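Local coordinates for ParB-like N-terminal domain-containing protein (Pyrococcus furiosus, PDB 1VK1) that is of unproven function but probably acts as an ATP-dependent kinase, pairing a ParB-like N-terminal domain with a SerK-type C-terminal domain, at residues D91-G96 and T204-M209; D63-V68 and S87-Y92. All coordinates share one frame; numbering follows the deposited sequence.

Interaction 1. Residues D91-G96 and T204-M209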
loop_
_atom_site.group_PDB
_atom_site.type_symbol
_atom_site.label_atom_id
_atom_site.label_comp_id
_atom_site.label_asym_id
_atom_site.label_seq_id
_atom_site.Cartn_x
_atom_site.Cartn_y
_atom_site.Cartn_z
ATOM N N ASP A 91 -12.632 3.550 14.583
ATOM C CA ASP A 91 -12.248 4.872 15.065
ATOM C C ASP A 91 -10.754 4.984 14.788
ATOM O O ASP A 91 -9.958 4.343 15.454
ATOM C CB ASP A 91 -12.541 5.012 16.562
ATOM C CG ASP A 91 -11.986 6.320 17.163
ATOM O OD1 ASP A 91 -11.399 7.159 16.410
ATOM O OD2 ASP A 91 -12.091 6.583 18.382
ATOM N N TYR A 92 -10.398 5.797 13.813
ATOM C CA TYR A 92 -9.022 5.821 13.312
ATOM C C TYR A 92 -8.018 6.215 14.409
ATOM O O TYR A 92 -6.911 5.697 14.442
ATOM C CB TYR A 92 -8.918 6.759 12.126
ATOM C CG TYR A 92 -7.651 6.574 11.330
ATOM C CD1 TYR A 92 -7.293 5.305 10.819
ATOM C CD2 TYR A 92 -6.817 7.637 11.056
ATOM C CE1 TYR A 92 -6.127 5.128 10.083
ATOM C CE2 TYR A 92 -5.665 7.461 10.322
ATOM C CZ TYR A 92 -5.319 6.200 9.840
ATOM O OH TYR A 92 -4.171 6.023 9.107
ATOM N N PHE A 93 -8.429 7.090 15.333
ATOM C CA PHE A 93 -7.495 7.622 16.350
ATOM C C PHE A 93 -7.560 6.882 17.665
ATOM O O PHE A 93 -6.971 7.302 18.655
ATOM C CB PHE A 93 -7.664 9.127 16.468
ATOM C CG PHE A 93 -7.171 9.850 15.255
ATOM C CD1 PHE A 93 -5.794 9.935 14.993
ATOM C CD2 PHE A 93 -8.059 10.391 14.337
ATOM C CE1 PHE A 93 -5.320 10.566 13.869
ATOM C CE2 PHE A 93 -7.578 11.031 13.192
ATOM C CZ PHE A 93 -6.207 11.122 12.968
ATOM N N ASP A 94 -8.215 5.735 17.651
ATOM C CA ASP A 94 -8.084 4.788 18.720
ATOM C C ASP A 94 -6.633 4.291 18.744
ATOM O O ASP A 94 -6.051 4.012 17.677
ATOM C CB ASP A 94 -9.055 3.628 18.501
ATOM C CG ASP A 94 -9.127 2.699 19.681
ATOM O OD1 ASP A 94 -10.117 2.787 20.436
ATOM O OD2 ASP A 94 -8.244 1.855 19.946
ATOM N N GLU A 95 -6.047 4.179 19.940
ATOM C CA GLU A 95 -4.646 3.756 20.096
ATOM C C GLU A 95 -4.368 2.340 19.573
ATOM O O GLU A 95 -3.233 2.005 19.260
ATOM C CB GLU A 95 -4.183 3.893 21.565
ATOM C CG GLU A 95 -3.798 5.312 21.958
ATOM C CD GLU A 95 -2.556 5.803 21.232
ATOM O OE1 GLU A 95 -1.466 5.212 21.426
ATOM O OE2 GLU A 95 -2.668 6.775 20.464
ATOM N N GLY A 96 -5.411 1.526 19.497
ATOM C CA GLY A 96 -5.307 0.177 18.980
ATOM C C GLY A 96 -5.029 0.101 17.479
ATOM O O GLY A 96 -4.548 -0.926 17.013
ATOM N N THR A 204 2.436 9.045 9.885
ATOM C CA THR A 204 1.603 8.907 11.058
ATOM C C THR A 204 0.122 8.870 10.650
ATOM O O THR A 204 -0.269 9.280 9.542
ATOM C CB THR A 204 1.791 10.068 12.007
ATOM O OG1 THR A 204 1.332 11.267 11.358
ATOM C CG2 THR A 204 3.319 10.298 12.370
ATOM N N LYS A 205 -0.724 8.435 11.566
ATOM C CA LYS A 205 -2.164 8.481 11.317
ATOM C C LYS A 205 -2.631 9.893 11.075
ATOM O O LYS A 205 -3.482 10.128 10.217
ATOM C CB LYS A 205 -2.951 7.828 12.459
ATOM C CG LYS A 205 -2.771 6.321 12.518
ATOM C CD LYS A 205 -3.763 5.633 13.458
ATOM C CE LYS A 205 -3.574 6.076 14.890
ATOM N NZ LYS A 205 -4.467 5.327 15.810
ATOM N N GLU A 206 -2.094 10.861 11.808
ATOM C CA GLU A 206 -2.453 12.242 11.580
ATOM C C GLU A 206 -2.107 12.701 10.156
ATOM O O GLU A 206 -2.893 13.414 9.530
ATOM C CB GLU A 206 -1.799 13.152 12.648
ATOM C CG GLU A 206 -2.373 12.985 14.072
ATOM C CD GLU A 206 -1.927 11.719 14.826
ATOM O OE1 GLU A 206 -0.957 11.000 14.392
ATOM O OE2 GLU A 206 -2.571 11.449 15.898
ATOM N N GLU A 207 -0.944 12.287 9.645
ATOM C CA GLU A 207 -0.550 12.603 8.279
ATOM C C GLU A 207 -1.488 11.954 7.248
ATOM O O GLU A 207 -1.797 12.557 6.246
ATOM C CB GLU A 207 0.900 12.211 8.038
ATOM C CG GLU A 207 1.878 13.141 8.761
ATOM C CD GLU A 207 3.307 12.632 8.811
ATOM O OE1 GLU A 207 3.530 11.436 8.623
ATOM O OE2 GLU A 207 4.201 13.472 9.103
ATOM N N VAL A 208 -1.909 10.720 7.508
ATOM C CA VAL A 208 -2.846 10.034 6.603
ATOM C C VAL A 208 -4.173 10.782 6.545
ATOM O O VAL A 208 -4.678 11.076 5.454
ATOM C CB VAL A 208 -3.087 8.560 7.045
ATOM C CG1 VAL A 208 -4.212 7.911 6.196
ATOM C CG2 VAL A 208 -1.851 7.741 6.925
ATOM N N MET A 209 -4.726 11.119 7.702
ATOM C CA MET A 209 -6.003 11.801 7.723
ATOM C C MET A 209 -5.881 13.218 7.113
ATOM O O MET A 209 -6.759 13.667 6.369
ATOM C CB MET A 209 -6.557 11.846 9.141
ATOM C CG MET A 209 -7.947 12.419 9.236
ATOM S SD MET A 209 -9.253 11.493 8.371
ATOM C CE MET A 209 -9.553 10.172 9.530
HETATM O O HOH W 1 -4.032 7.070 18.065
#

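Interaction 2. Residues D63-V68 and S87-Y92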
loop_
_atom_site.group_PDB
_atom_site.type_symbol
_atom_site.label_atom_id
_atom_site.label_comp_id
_atom_site.label_asym_id
_atom_site.label_seq_id
_atom_site.Cartn_x
_atom_site.Cartn_y
_atom_site.Cartn_z
ATOM N N ASP A 63 -19.887 12.713 5.567
ATOM C CA ASP A 63 -20.403 11.353 5.581
ATOM C C ASP A 63 -19.592 10.446 4.620
ATOM O O ASP A 63 -20.109 9.493 4.058
ATOM C CB ASP A 63 -21.916 11.371 5.334
ATOM C CG ASP A 63 -22.732 11.717 6.649
ATOM O OD1 ASP A 63 -22.202 11.437 7.782
ATOM O OD2 ASP A 63 -23.850 12.215 6.660
ATOM N N GLU A 64 -18.311 10.743 4.485
ATOM C CA GLU A 64 -17.392 9.983 3.653
ATOM C C GLU A 64 -16.417 9.234 4.561
ATOM O O GLU A 64 -16.269 9.568 5.744
ATOM C CB GLU A 64 -16.657 10.937 2.705
ATOM C CG GLU A 64 -17.631 11.611 1.713
ATOM C CD GLU A 64 -17.122 12.887 1.069
ATOM O OE1 GLU A 64 -15.978 13.277 1.304
ATOM O OE2 GLU A 64 -17.918 13.517 0.285
ATOM N N TYR A 65 -15.736 8.248 3.986
ATOM C CA TYR A 65 -14.827 7.389 4.713
ATOM C C TYR A 65 -13.442 7.384 4.107
ATOM O O TYR A 65 -13.277 7.294 2.883
ATOM C CB TYR A 65 -15.341 5.941 4.714
ATOM C CG TYR A 65 -16.653 5.781 5.411
ATOM C CD1 TYR A 65 -16.723 5.542 6.773
ATOM C CD2 TYR A 65 -17.840 5.844 4.705
ATOM C CE1 TYR A 65 -17.936 5.411 7.421
ATOM C CE2 TYR A 65 -19.059 5.710 5.340
ATOM C CZ TYR A 65 -19.093 5.470 6.707
ATOM O OH TYR A 65 -20.308 5.317 7.356
ATOM N N LEU A 66 -12.447 7.461 4.978
ATOM C CA LEU A 66 -11.086 7.103 4.660
ATOM C C LEU A 66 -10.994 5.611 4.461
ATOM O O LEU A 66 -11.406 4.852 5.322
ATOM C CB LEU A 66 -10.194 7.523 5.836
ATOM C CG LEU A 66 -8.752 7.008 5.847
ATOM C CD1 LEU A 66 -7.943 7.558 4.669
ATOM C CD2 LEU A 66 -8.101 7.344 7.179
ATOM N N ILE A 67 -10.418 5.184 3.336
ATOM C CA ILE A 67 -10.032 3.800 3.171
ATOM C C ILE A 67 -8.790 3.594 4.031
ATOM O O ILE A 67 -7.757 4.166 3.772
ATOM C CB ILE A 67 -9.740 3.441 1.703
ATOM C CG1 ILE A 67 -11.022 3.550 0.846
ATOM C CG2 ILE A 67 -9.153 2.034 1.631
ATOM C CD1 ILE A 67 -10.774 3.424 -0.640
ATOM N N VAL A 68 -8.913 2.753 5.044
ATOM C CA VAL A 68 -7.780 2.379 5.898
ATOM C C VAL A 68 -7.058 1.221 5.211
ATOM O O VAL A 68 -5.869 1.262 5.014
ATOM C CB VAL A 68 -8.249 2.054 7.322
ATOM C CG1 VAL A 68 -7.112 1.519 8.151
ATOM C CG2 VAL A 68 -8.833 3.292 7.962
ATOM N N SER A 87 -17.761 -3.777 4.938
ATOM C CA SER A 87 -16.793 -2.923 5.571
ATOM C C SER A 87 -16.863 -3.009 7.096
ATOM O O SER A 87 -17.920 -3.203 7.681
ATOM C CB SER A 87 -17.036 -1.471 5.144
ATOM O OG SER A 87 -16.983 -1.295 3.736
ATOM N N VAL A 88 -15.713 -2.804 7.715
ATOM C CA VAL A 88 -15.609 -2.634 9.154
ATOM C C VAL A 88 -15.256 -1.178 9.370
ATOM O O VAL A 88 -14.290 -0.692 8.791
ATOM C CB VAL A 88 -14.537 -3.571 9.754
ATOM C CG1 VAL A 88 -14.306 -3.271 11.257
ATOM C CG2 VAL A 88 -14.935 -5.017 9.557
ATOM N N ILE A 89 -16.028 -0.491 10.202
ATOM C CA ILE A 89 -15.836 0.920 10.486
ATOM C C ILE A 89 -15.053 1.067 11.805
ATOM O O ILE A 89 -15.487 0.571 12.839
ATOM C CB ILE A 89 -17.199 1.633 10.610
ATOM C CG1 ILE A 89 -18.137 1.272 9.451
ATOM C CG2 ILE A 89 -17.006 3.145 10.757
ATOM C CD1 ILE A 89 -17.628 1.591 8.167
ATOM N N LEU A 90 -13.906 1.719 11.736
ATOM C CA LEU A 90 -12.969 1.903 12.828
ATOM C C LEU A 90 -13.008 3.346 13.318
ATOM O O LEU A 90 -13.355 4.266 12.562
ATOM C CB LEU A 90 -11.536 1.659 12.293
ATOM C CG LEU A 90 -11.210 0.357 11.610
ATOM C CD1 LEU A 90 -9.799 0.393 11.042
ATOM C CD2 LEU A 90 -11.344 -0.793 12.566
ATOM N N ASP A 91 -12.632 3.550 14.583
ATOM C CA ASP A 91 -12.248 4.872 15.065
ATOM C C ASP A 91 -10.754 4.984 14.788
ATOM O O ASP A 91 -9.958 4.343 15.454
ATOM C CB ASP A 91 -12.541 5.012 16.562
ATOM C CG ASP A 91 -11.986 6.320 17.163
ATOM O OD1 ASP A 91 -11.399 7.159 16.410
ATOM O OD2 ASP A 91 -12.091 6.583 18.382
ATOM N N TYR A 92 -10.398 5.797 13.813
ATOM C CA TYR A 92 -9.022 5.821 13.312
ATOM C C TYR A 92 -8.018 6.215 14.409
ATOM O O TYR A 92 -6.911 5.697 14.442
ATOM C CB TYR A 92 -8.918 6.759 12.126
ATOM C CG TYR A 92 -7.651 6.574 11.330
ATOM C CD1 TYR A 92 -7.293 5.305 10.819
ATOM C CD2 TYR A 92 -6.817 7.637 11.056
ATOM C CE1 TYR A 92 -6.127 5.128 10.083
ATOM C CE2 TYR A 92 -5.665 7.461 10.322
ATOM C CZ TYR A 92 -5.319 6.200 9.840
ATOM O OH TYR A 92 -4.171 6.023 9.107
#

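Interaction 1. Residues D91-G96 and T204-M209
A type I beta turn, closed by Asp-94 N bonding to Asp-91 O (3.1 Å), presents Tyr-92 and Phe-93 to Lys-205 in the first turn of helix 205-213. The Lys-205 chain does two jobs. Its CD sits over the middle of the Tyr-92 ring, 4.0 Å from the centroid and 12° off the normal, a CH-pi contact. The bend at chi3 (-63°) then carries CE over to the Tyr-92 carbonyl, and NZ donates to Tyr-92 O at 2.8 Å, in the carbonyl plane with a C=O...N angle of 148°. Two further bonds grip the ammonium: one to Val-97 O, and one to a water at 2.9 Å from NZ that donates to both Phe-93 O and Glu-95 OE2. An alanine here would probably leave the Tyr-92 and Val-97 carbonyls without their donor and open a gap above the tyrosine ring. Phe-93 packs farther out, its CZ 3.9 Å from Met-209 CB at the ring edge; Glu-206 OE2 comes within 3.5 Å of Phe-93 CE1. The turn that carries Lys-205 opens with a capping box of Thr-204 and Glu-207. Deeper in, Tyr-92 OH lies 3.4 Å from Val-208 CB and bonds to His-225 NE2 of strand 224-226, while Val-208 and Met-209 also rest on Leu-66, so the helix faces strand 65-67.

Interaction 2. Residues D63-V68 and S87-Y92
Leu-66 and Val-68 pack against Tyr-92 and Leu-90 in a purely apolar contact made over one strand of the mixed sheet in the ParB-like domain. Strand 54-58 lies between the two partners: it takes backbone hydrogen bonds with Leu-66 through Ala-57 and with Val-68 through Leu-55 on one flank, and with Val-88 through Met-54 on the other. The spacing agrees, since the nearest CA atoms are 8.7 Å apart for Tyr-65 and Ile-89, too far for directly paired strands.

The most precisely placed group is Leu-66 CD2. With CG anti to the backbone N (chi1 169°) the Leu-66 branch point is carried toward Tyr-92, and chi2 (64°) then sets the two methyls. CD2 comes to lie over the centre of the Tyr-92 ring, 3.9 Å from the centroid and only 6° off the normal, a CH-pi contact. Val-68 reaches the same ring obliquely, CG2 standing 3.8 Å from Tyr-92 CD1, while its CG1 turns to Leu-90 CD1 at 4.1 Å. At the outer end, Ile-89 meets Tyr-65 about crosswise: although its CB does not point at the facing segment, the methyl CD1 comes back to 3.9 Å from Tyr-65 CE1. Tyr-65 also leans on Ile-21 of strand 19-22, and Leu-66 on Val-212 of helix 205-213.

No hydrogen bond links the two segments. Methyl groups and ring carbons make every contact, which implies that the cohesion probably comes from close fit and, for Leu-66, Val-68 and Tyr-92, from burial, with the one directional element being the methyl held squarely over the tyrosine ring.

Tyr-92 is the residue common to both contacts: Lys-205 of interaction 1 occupies one face of its ring and Leu-66 of interaction 2 the opposite one, with the centres of the two contacts 11 Å apart. They also touch through Leu-66, whose CD2 is 4.0 Å from Met-209 CE and whose CD1 is 4.0 Å from Val-208 CG1. Helix 205-213, strand 65-67 and the loop after strand 84-90 thereby share one apolar cluster. This cluster borders the sodium site: the side chains of Val-208 and Val-68 each lie about 8 Å from the ion, and Val-208 packs on Thr-223. Glu-30 and Thr-223, the residues at the sodium ion, lie outside both contacts.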